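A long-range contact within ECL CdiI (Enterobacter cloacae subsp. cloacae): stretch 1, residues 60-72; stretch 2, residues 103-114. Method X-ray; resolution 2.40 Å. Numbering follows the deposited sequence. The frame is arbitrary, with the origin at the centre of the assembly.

Stretch 1 60-72: THSALAVSMYEPE
Stretch 2 (103-114) GFSPENINKFIE

Two segments of one ECL CdiI chain pack along each other in opposite directions, burying 561 Å² in total: a strand, 61-65 (Ala63 phi/psi -91/124), with the loop that follows it, and a loop leading into a 3-10 segment, 106-111 (Ile109 -50/-34). The register is set by Pro71 near Ser105 (CA-CA 6.1 Å) and Ala63 near Asn110 (CA-CA 5.7 Å). The CA-CB bond of Phe104 (chi1 t, chi2 74°) runs sideways to stretch 1, yet its ring end reaches selenomethionine Met68, whose SE lies at the ring edge, 4.0 Å from Phe104 CE2. Pro106 opens the 3-10 turn, and Ile109 N donates a backbone hydrogen bond to Pro106 O at 3.1 Å; Pro106 CD packs 3.9 Å from Pro71 CG. The CA-CB bond of Ile109 points toward stretch 1, and its t, t side chain places CD1 3.7 Å from Ala63 CB and 3.9 Å from Ala65 CB, alternate strand residues facing the same way. Asn110 (chi1 m, chi2 -37°) provides the acceptor for both cross-stretch hydrogen bonds: its OD1 accepts from Ala63 N at 2.7 Å (N-H...acceptor angle 157°), its backbone O from His61 NE2 at 2.8 Å (166°), near the imidazole plane. His61 (chi1 p, chi2 -99°) also offers a ring face to Ile113 (m, m), whose CG2 sits 3.6 Å from the His61 ring centroid, while Ile113 CG1 meets Ala63 CB at 3.6 Å.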

# COMPACT_ATOMS: atom_id res chain seq x y z
N THR B 60 6.70 -12.58 -13.56
CA THR B 60 5.53 -12.89 -12.74
C THR B 60 5.01 -11.62 -12.08
O THR B 60 4.28 -10.85 -12.70
CB THR B 60 5.89 -13.94 -11.69
OG1 THR B 60 7.08 -13.52 -11.00
CG2 THR B 60 6.14 -15.29 -12.36
N HIS B 61 5.42 -11.37 -10.84
CA HIS B 61 5.04 -10.14 -10.17
C HIS B 61 6.12 -9.61 -9.26
O HIS B 61 7.02 -10.35 -8.86
CB HIS B 61 3.74 -10.33 -9.37
CG HIS B 61 3.77 -11.50 -8.43
ND1 HIS B 61 3.20 -12.72 -8.74
CD2 HIS B 61 4.29 -11.62 -7.18
CE1 HIS B 61 3.38 -13.55 -7.72
NE2 HIS B 61 4.03 -12.91 -6.77
N SER B 62 6.03 -8.33 -8.92
CA SER B 62 6.94 -7.67 -7.99
C SER B 62 6.16 -6.86 -6.97
O SER B 62 5.52 -5.86 -7.31
CB SER B 62 7.90 -6.74 -8.73
OG SER B 62 8.93 -7.49 -9.35
N ALA B 63 6.19 -7.29 -5.72
CA ALA B 63 5.50 -6.55 -4.68
C ALA B 63 6.45 -5.55 -4.08
O ALA B 63 7.53 -5.94 -3.60
CB ALA B 63 4.99 -7.49 -3.62
N LEU B 64 6.04 -4.27 -4.10
CA LEU B 64 6.81 -3.17 -3.53
C LEU B 64 6.15 -2.68 -2.25
O LEU B 64 5.13 -1.99 -2.31
CB LEU B 64 6.85 -1.98 -4.49
CG LEU B 64 7.31 -2.24 -5.93
CD1 LEU B 64 7.24 -0.97 -6.77
CD2 LEU B 64 8.71 -2.78 -5.94
N ALA B 65 6.73 -3.02 -1.10
CA ALA B 65 6.16 -2.61 0.18
C ALA B 65 6.33 -1.11 0.41
O ALA B 65 7.39 -0.55 0.14
CB ALA B 65 6.81 -3.38 1.33
N VAL B 66 5.28 -0.45 0.89
CA VAL B 66 5.41 0.97 1.23
C VAL B 66 5.06 1.20 2.69
O VAL B 66 4.76 2.32 3.12
CB VAL B 66 4.60 1.85 0.29
CG1 VAL B 66 5.16 1.71 -1.14
CG2 VAL B 66 3.14 1.48 0.37
N SER B 67 5.11 0.12 3.46
CA SER B 67 5.15 0.21 4.90
C SER B 67 5.73 -1.10 5.41
O SER B 67 5.55 -2.14 4.78
CB SER B 67 3.75 0.45 5.50
OG SER B 67 2.94 -0.71 5.37
N MSE B 68 6.42 -1.03 6.54
CA MSE B 68 7.06 -2.19 7.11
C MSE B 68 7.32 -1.92 8.58
O MSE B 68 7.68 -0.81 8.97
CB MSE B 68 8.38 -2.47 6.40
CG MSE B 68 9.10 -3.71 6.92
SE MSE B 68 8.02 -5.33 6.60
CE MSE B 68 7.44 -4.89 4.77
N TYR B 69 7.11 -2.95 9.39
CA TYR B 69 7.44 -2.87 10.80
C TYR B 69 8.12 -4.16 11.14
O TYR B 69 8.31 -5.00 10.26
CB TYR B 69 6.17 -2.68 11.62
CG TYR B 69 5.46 -1.39 11.30
CD1 TYR B 69 4.47 -1.34 10.32
CD2 TYR B 69 5.79 -0.21 11.97
CE1 TYR B 69 3.82 -0.15 10.03
CE2 TYR B 69 5.15 0.98 11.68
CZ TYR B 69 4.17 1.01 10.72
OH TYR B 69 3.54 2.20 10.44
N GLU B 70 8.51 -4.29 12.41
CA GLU B 70 8.96 -5.56 12.95
C GLU B 70 7.97 -6.62 12.48
O GLU B 70 6.79 -6.53 12.79
CB GLU B 70 8.96 -5.50 14.47
CG GLU B 70 9.65 -6.68 15.14
CD GLU B 70 11.16 -6.58 15.10
OE1 GLU B 70 11.68 -5.46 15.33
OE2 GLU B 70 11.83 -7.60 14.85
N PRO B 71 8.45 -7.59 11.69
CA PRO B 71 7.57 -8.62 11.11
C PRO B 71 6.72 -9.42 12.12
O PRO B 71 5.59 -9.76 11.79
CB PRO B 71 8.55 -9.52 10.35
CG PRO B 71 9.70 -8.61 10.01
CD PRO B 71 9.83 -7.68 11.19
N GLU B 72 7.24 -9.69 13.32
CA GLU B 72 6.46 -10.42 14.32
C GLU B 72 5.44 -9.51 15.01
O GLU B 72 4.48 -9.99 15.61
CB GLU B 72 7.36 -11.09 15.36
N GLY B 103 4.60 -16.06 10.48
CA GLY B 103 5.58 -16.66 9.59
C GLY B 103 6.22 -15.69 8.64
O GLY B 103 7.27 -15.98 8.06
N PHE B 104 5.61 -14.52 8.49
CA PHE B 104 6.02 -13.55 7.47
C PHE B 104 7.45 -13.03 7.62
O PHE B 104 7.96 -12.89 8.72
CB PHE B 104 5.04 -12.37 7.40
CG PHE B 104 5.51 -11.25 6.50
CD1 PHE B 104 5.47 -11.39 5.12
CD2 PHE B 104 6.02 -10.07 7.04
CE1 PHE B 104 5.92 -10.38 4.29
CE2 PHE B 104 6.47 -9.05 6.21
CZ PHE B 104 6.42 -9.20 4.83
N SER B 105 8.08 -12.75 6.48
CA SER B 105 9.37 -12.09 6.42
C SER B 105 9.50 -11.33 5.09
O SER B 105 9.18 -11.87 4.03
CB SER B 105 10.48 -13.11 6.54
OG SER B 105 11.68 -12.48 6.91
N PRO B 106 9.99 -10.08 5.15
CA PRO B 106 9.97 -9.18 3.99
C PRO B 106 10.67 -9.71 2.73
O PRO B 106 10.25 -9.41 1.62
CB PRO B 106 10.66 -7.91 4.51
CG PRO B 106 11.48 -8.37 5.68
CD PRO B 106 10.69 -9.48 6.30
N GLU B 107 11.74 -10.48 2.90
CA GLU B 107 12.46 -10.97 1.73
C GLU B 107 11.63 -12.01 0.97
O GLU B 107 11.90 -12.31 -0.20
CB GLU B 107 13.83 -11.53 2.12
CG GLU B 107 13.79 -12.82 2.93
CD GLU B 107 13.28 -12.65 4.36
OE1 GLU B 107 12.88 -11.52 4.75
OE2 GLU B 107 13.27 -13.66 5.10
N ASN B 108 10.60 -12.52 1.64
CA ASN B 108 9.69 -13.46 1.00
C ASN B 108 8.41 -12.82 0.45
O ASN B 108 7.47 -13.53 0.09
CB ASN B 108 9.30 -14.58 1.98
CG ASN B 108 10.46 -15.47 2.36
OD1 ASN B 108 11.40 -15.65 1.59
ND2 ASN B 108 10.40 -16.04 3.57
N ILE B 109 8.37 -11.48 0.40
CA ILE B 109 7.14 -10.75 0.06
C ILE B 109 6.43 -11.23 -1.23
O ILE B 109 5.21 -11.20 -1.32
CB ILE B 109 7.39 -9.22 -0.01
CG1 ILE B 109 6.08 -8.45 -0.20
CG2 ILE B 109 8.33 -8.87 -1.13
CD1 ILE B 109 6.24 -6.92 -0.20
N ASN B 110 7.20 -11.66 -2.22
CA ASN B 110 6.59 -12.05 -3.48
C ASN B 110 5.82 -13.37 -3.38
O ASN B 110 4.94 -13.62 -4.19
CB ASN B 110 7.61 -12.05 -4.62
CG ASN B 110 7.86 -10.66 -5.17
OD1 ASN B 110 6.95 -9.85 -5.26
ND2 ASN B 110 9.10 -10.37 -5.52
N LYS B 111 6.15 -14.19 -2.37
CA LYS B 111 5.39 -15.41 -2.06
C LYS B 111 4.01 -15.09 -1.48
O LYS B 111 3.10 -15.91 -1.55
CB LYS B 111 6.15 -16.31 -1.08
CG LYS B 111 7.46 -16.89 -1.59
CD LYS B 111 7.26 -17.75 -2.83
CE LYS B 111 6.39 -18.98 -2.54
NZ LYS B 111 6.17 -19.82 -3.76
N PHE B 112 3.85 -13.90 -0.90
CA PHE B 112 2.60 -13.56 -0.21
C PHE B 112 1.59 -12.93 -1.16
O PHE B 112 0.51 -12.53 -0.77
CB PHE B 112 2.88 -12.66 1.00
CG PHE B 112 3.63 -13.36 2.10
CD1 PHE B 112 2.98 -13.76 3.26
CD2 PHE B 112 4.98 -13.66 1.95
CE1 PHE B 112 3.67 -14.43 4.27
CE2 PHE B 112 5.68 -14.32 2.95
CZ PHE B 112 5.02 -14.71 4.12
N ILE B 113 1.98 -12.88 -2.42
CA ILE B 113 1.18 -12.26 -3.46
C ILE B 113 0.75 -13.35 -4.40
O ILE B 113 1.59 -14.17 -4.80
CB ILE B 113 2.04 -11.28 -4.28
CG1 ILE B 113 2.44 -10.07 -3.43
CG2 ILE B 113 1.33 -10.89 -5.57
CD1 ILE B 113 1.29 -9.48 -2.62
N GLU B 114 -0.53 -13.39 -4.77
CA GLU B 114 -0.94 -14.42 -5.70
C GLU B 114 -1.24 -13.81 -7.06
O GLU B 114 -1.11 -12.60 -7.24
CB GLU B 114 -2.12 -15.22 -5.17
CG GLU B 114 -3.41 -14.46 -5.07
CD GLU B 114 -4.45 -15.25 -4.31
OE1 GLU B 114 -4.08 -16.28 -3.69
OE2 GLU B 114 -5.63 -14.84 -4.34